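Local coordinates for protein 3-methylornithine synthase (Methanosarcina barkeri, PDB 3T7V) that catalyses the radical-based isomerization of L-lysine to (3R)-3-methyl-D-ornithine in pyrrolysine biosynthesis, using a [4Fe-4S] cluster and S-adenosyl-L-methionine, at residues 47-51 against 290-295. Sequence-based numbering, arbitrary orientation.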
ATOM      1  N   ALA A  47     -19.764   1.829   1.604  1.00 19.51           N
ATOM      2  CA  ALA A  47     -18.413   1.815   2.203  1.00 18.71           C
ATOM      3  C   ALA A  47     -18.103   3.133   2.934  1.00 18.87           C
ATOM      4  O   ALA A  47     -17.446   3.096   3.980  1.00 20.32           O
ATOM      5  CB  ALA A  47     -17.395   1.551   1.090  1.00 22.17           C
ATOM      6  N   ARG A  48     -18.519   4.281   2.421  1.00 20.32           N
ATOM      7  CA  ARG A  48     -18.273   5.510   3.190  1.00 20.56           C
ATOM      8  C   ARG A  48     -19.061   5.497   4.522  1.00 21.82           C
ATOM      9  O   ARG A  48     -18.557   6.001   5.521  1.00 23.27           O
ATOM     10  CB  ARG A  48     -18.687   6.721   2.367  1.00 20.84           C
ATOM     11  CG  ARG A  48     -17.826   7.031   1.161  1.00 22.34           C
ATOM     12  CD  ARG A  48     -18.078   8.446   0.611  1.00 23.54           C
ATOM     13  NE  ARG A  48     -19.490   8.634   0.161  1.00 25.54           N
ATOM     14  CZ  ARG A  48     -19.933   8.378  -1.053  1.00 23.92           C
ATOM     15  NH1 ARG A  48     -19.130   7.840  -1.985  1.00 27.97           N
ATOM     16  NH2 ARG A  48     -21.229   8.622  -1.322  1.00 29.44           N
ATOM     17  N   LYS A  49     -20.281   4.937   4.558  1.00 22.08           N
ATOM     18  CA  LYS A  49     -20.984   4.856   5.830  1.00 23.96           C
ATOM     19  C   LYS A  49     -20.196   4.085   6.885  1.00 22.94           C
ATOM     20  O   LYS A  49     -20.070   4.465   8.048  1.00 22.84           O
ATOM     21  CB  LYS A  49     -22.342   4.169   5.625  1.00 26.41           C
ATOM     22  CG  LYS A  49     -23.258   4.253   6.865  1.00 37.91           C
ATOM     23  CD  LYS A  49     -24.606   3.545   6.700  1.00 46.22           C
ATOM     24  CE  LYS A  49     -25.507   4.268   5.720  1.00 62.01           C
ATOM     25  NZ  LYS A  49     -26.698   3.427   5.352  1.00 80.39           N
ATOM     26  N   VAL A  50     -19.600   2.971   6.451  1.00 20.26           N
ATOM     27  CA  VAL A  50     -18.836   2.106   7.354  1.00 19.06           C
ATOM     28  C   VAL A  50     -17.581   2.860   7.773  1.00 19.44           C
ATOM     29  O   VAL A  50     -17.279   2.943   8.967  1.00 20.42           O
ATOM     30  CB  VAL A  50     -18.456   0.746   6.637  1.00 17.83           C
ATOM     31  CG1 VAL A  50     -17.612  -0.103   7.572  1.00 20.90           C
ATOM     32  CG2 VAL A  50     -19.753   0.011   6.321  1.00 21.47           C
ATOM     33  N   ARG A  51     -16.868   3.429   6.795  1.00 19.29           N
ATOM     34  CA  ARG A  51     -15.631   4.154   7.143  1.00 20.17           C
ATOM     35  C   ARG A  51     -15.905   5.355   8.073  1.00 21.92           C
ATOM     36  O   ARG A  51     -15.176   5.572   9.033  1.00 22.64           O
ATOM     37  CB  ARG A  51     -15.043   4.708   5.882  1.00 18.66           C
ATOM     38  CG  ARG A  51     -13.605   5.206   5.977  1.00 22.35           C
ATOM     39  CD  ARG A  51     -13.496   6.687   6.029  1.00 26.42           C
ATOM     40  NE  ARG A  51     -14.494   7.513   5.349  1.00 22.43           N
ATOM     41  CZ  ARG A  51     -14.441   7.907   4.079  1.00 22.34           C
ATOM     42  NH1 ARG A  51     -13.423   7.592   3.313  1.00 23.17           N
ATOM     43  NH2 ARG A  51     -15.397   8.671   3.566  1.00 25.52           N
ATOM     44  N   LEU A 290     -10.673   7.695  -1.587  1.00 16.76           N
ATOM     45  CA  LEU A 290     -11.316   8.037  -0.302  1.00 17.90           C
ATOM     46  C   LEU A 290     -12.843   7.940  -0.355  1.00 19.54           C
ATOM     47  O   LEU A 290     -13.478   7.382   0.597  1.00 22.01           O
ATOM     48  CB  LEU A 290     -10.946   9.459   0.187  1.00 18.97           C
ATOM     49  CG  LEU A 290      -9.419   9.602   0.485  1.00 17.59           C
ATOM     50  CD1 LEU A 290      -9.092  11.107   0.582  1.00 20.96           C
ATOM     51  CD2 LEU A 290      -9.046   8.863   1.805  1.00 18.97           C
ATOM     52  N   ASN A 291     -13.452   8.377  -1.484  1.00 17.85           N
ATOM     53  CA  ASN A 291     -14.910   8.241  -1.592  1.00 20.16           C
ATOM     54  C   ASN A 291     -15.367   6.832  -1.843  1.00 18.18           C
ATOM     55  O   ASN A 291     -16.560   6.573  -1.789  1.00 22.77           O
ATOM     56  CB  ASN A 291     -15.396   9.176  -2.693  1.00 23.56           C
ATOM     57  CG  ASN A 291     -15.380  10.617  -2.244  1.00 24.21           C
ATOM     58  OD1 ASN A 291     -15.476  10.914  -1.015  1.00 25.45           O
ATOM     59  ND2 ASN A 291     -15.294  11.533  -3.199  1.00 27.83           N
ATOM     60  N   ALA A 292     -14.461   5.893  -2.058  1.00 17.51           N
ATOM     61  CA  ALA A 292     -14.824   4.453  -2.129  1.00 17.05           C
ATOM     62  C   ALA A 292     -14.569   3.755  -0.759  1.00 18.70           C
ATOM     63  O   ALA A 292     -14.878   2.563  -0.623  1.00 20.08           O
ATOM     64  CB  ALA A 292     -13.977   3.743  -3.184  1.00 18.21           C
ATOM     65  N   GLY A 293     -14.062   4.488   0.239  1.00 17.86           N
ATOM     66  CA  GLY A 293     -13.900   3.892   1.586  1.00 19.50           C
ATOM     67  C   GLY A 293     -12.494   3.839   2.143  1.00 16.15           C
ATOM     68  O   GLY A 293     -12.296   3.344   3.220  1.00 17.98           O
ATOM     69  N   ALA A 294     -11.532   4.371   1.425  1.00 14.72           N
ATOM     70  CA  ALA A 294     -10.170   4.390   1.985  1.00 14.44           C
ATOM     71  C   ALA A 294     -10.078   5.404   3.146  1.00 15.12           C
ATOM     72  O   ALA A 294     -10.870   6.333   3.260  1.00 16.44           O
ATOM     73  CB  ALA A 294      -9.154   4.771   0.905  1.00 16.10           C
ATOM     74  N   ASN A 295      -9.063   5.218   3.995  1.00 14.86           N
ATOM     75  CA  ASN A 295      -8.888   6.130   5.175  1.00 14.44           C
ATOM     76  C   ASN A 295      -7.448   6.605   5.421  1.00 13.96           C
ATOM     77  O   ASN A 295      -7.191   7.218   6.409  1.00 15.66           O
ATOM     78  CB  ASN A 295      -9.559   5.540   6.437  1.00 16.66           C
ATOM     79  CG  ASN A 295      -8.863   4.267   6.935  1.00 17.76           C
ATOM     80  OD1 ASN A 295      -8.125   3.658   6.259  1.00 17.48           O
ATOM     81  ND2 ASN A 295      -9.177   3.849   8.102  1.00 24.46           N
TER
HETATM   82  O   HOH W   1     -14.556  10.352   1.466  1.00 32.10           O
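Two arginines one turn apart on helix 37-55 bind the carbonyls at the C-terminal end of helix 278-291, where a Schellman motif turns the chain toward strand 296-300 of the TIM-barrel-like radical SAM fold. Arg51 NH1 donates to Leu290 O (2.7 Å) and to Ala294 O (2.8 Å), so a single nitrogen bridges the carbonyls before and after the turn. Arg48 NH1 reaches Asn291 O at 2.9 Å, and its NH2 is paired with Glu41. Long and positively charged, both side chains suit a helix C-terminus, where carbonyls are no longer all paired with amides of a following turn and the helix dipole attracts positive charge. A water accepts from Arg51 NH2 (2.8 Å) and donates to Asn291 OD1 (2.7 Å). Gly293, with phi of 120°, leaves the helical conformation while its N bonds back to Leu290 O (3.0 Å), which thus accepts from both Gly293 N and Arg51 NH1; a side chain here would jam against the preceding carbonyl and crowd Ala47. The bend leads to Asn295, whose OD1 accepts from the amide of Ile274, and on to Thr298, which binds (3R)-3-methyl-D-ornithine. Nearer the helix backbone, Arg51 CG lies 4.1 Å from Asn295 CB. Small Ala47 lets the backbones approach closely, its CB only 3.2 Å from Ala292 O.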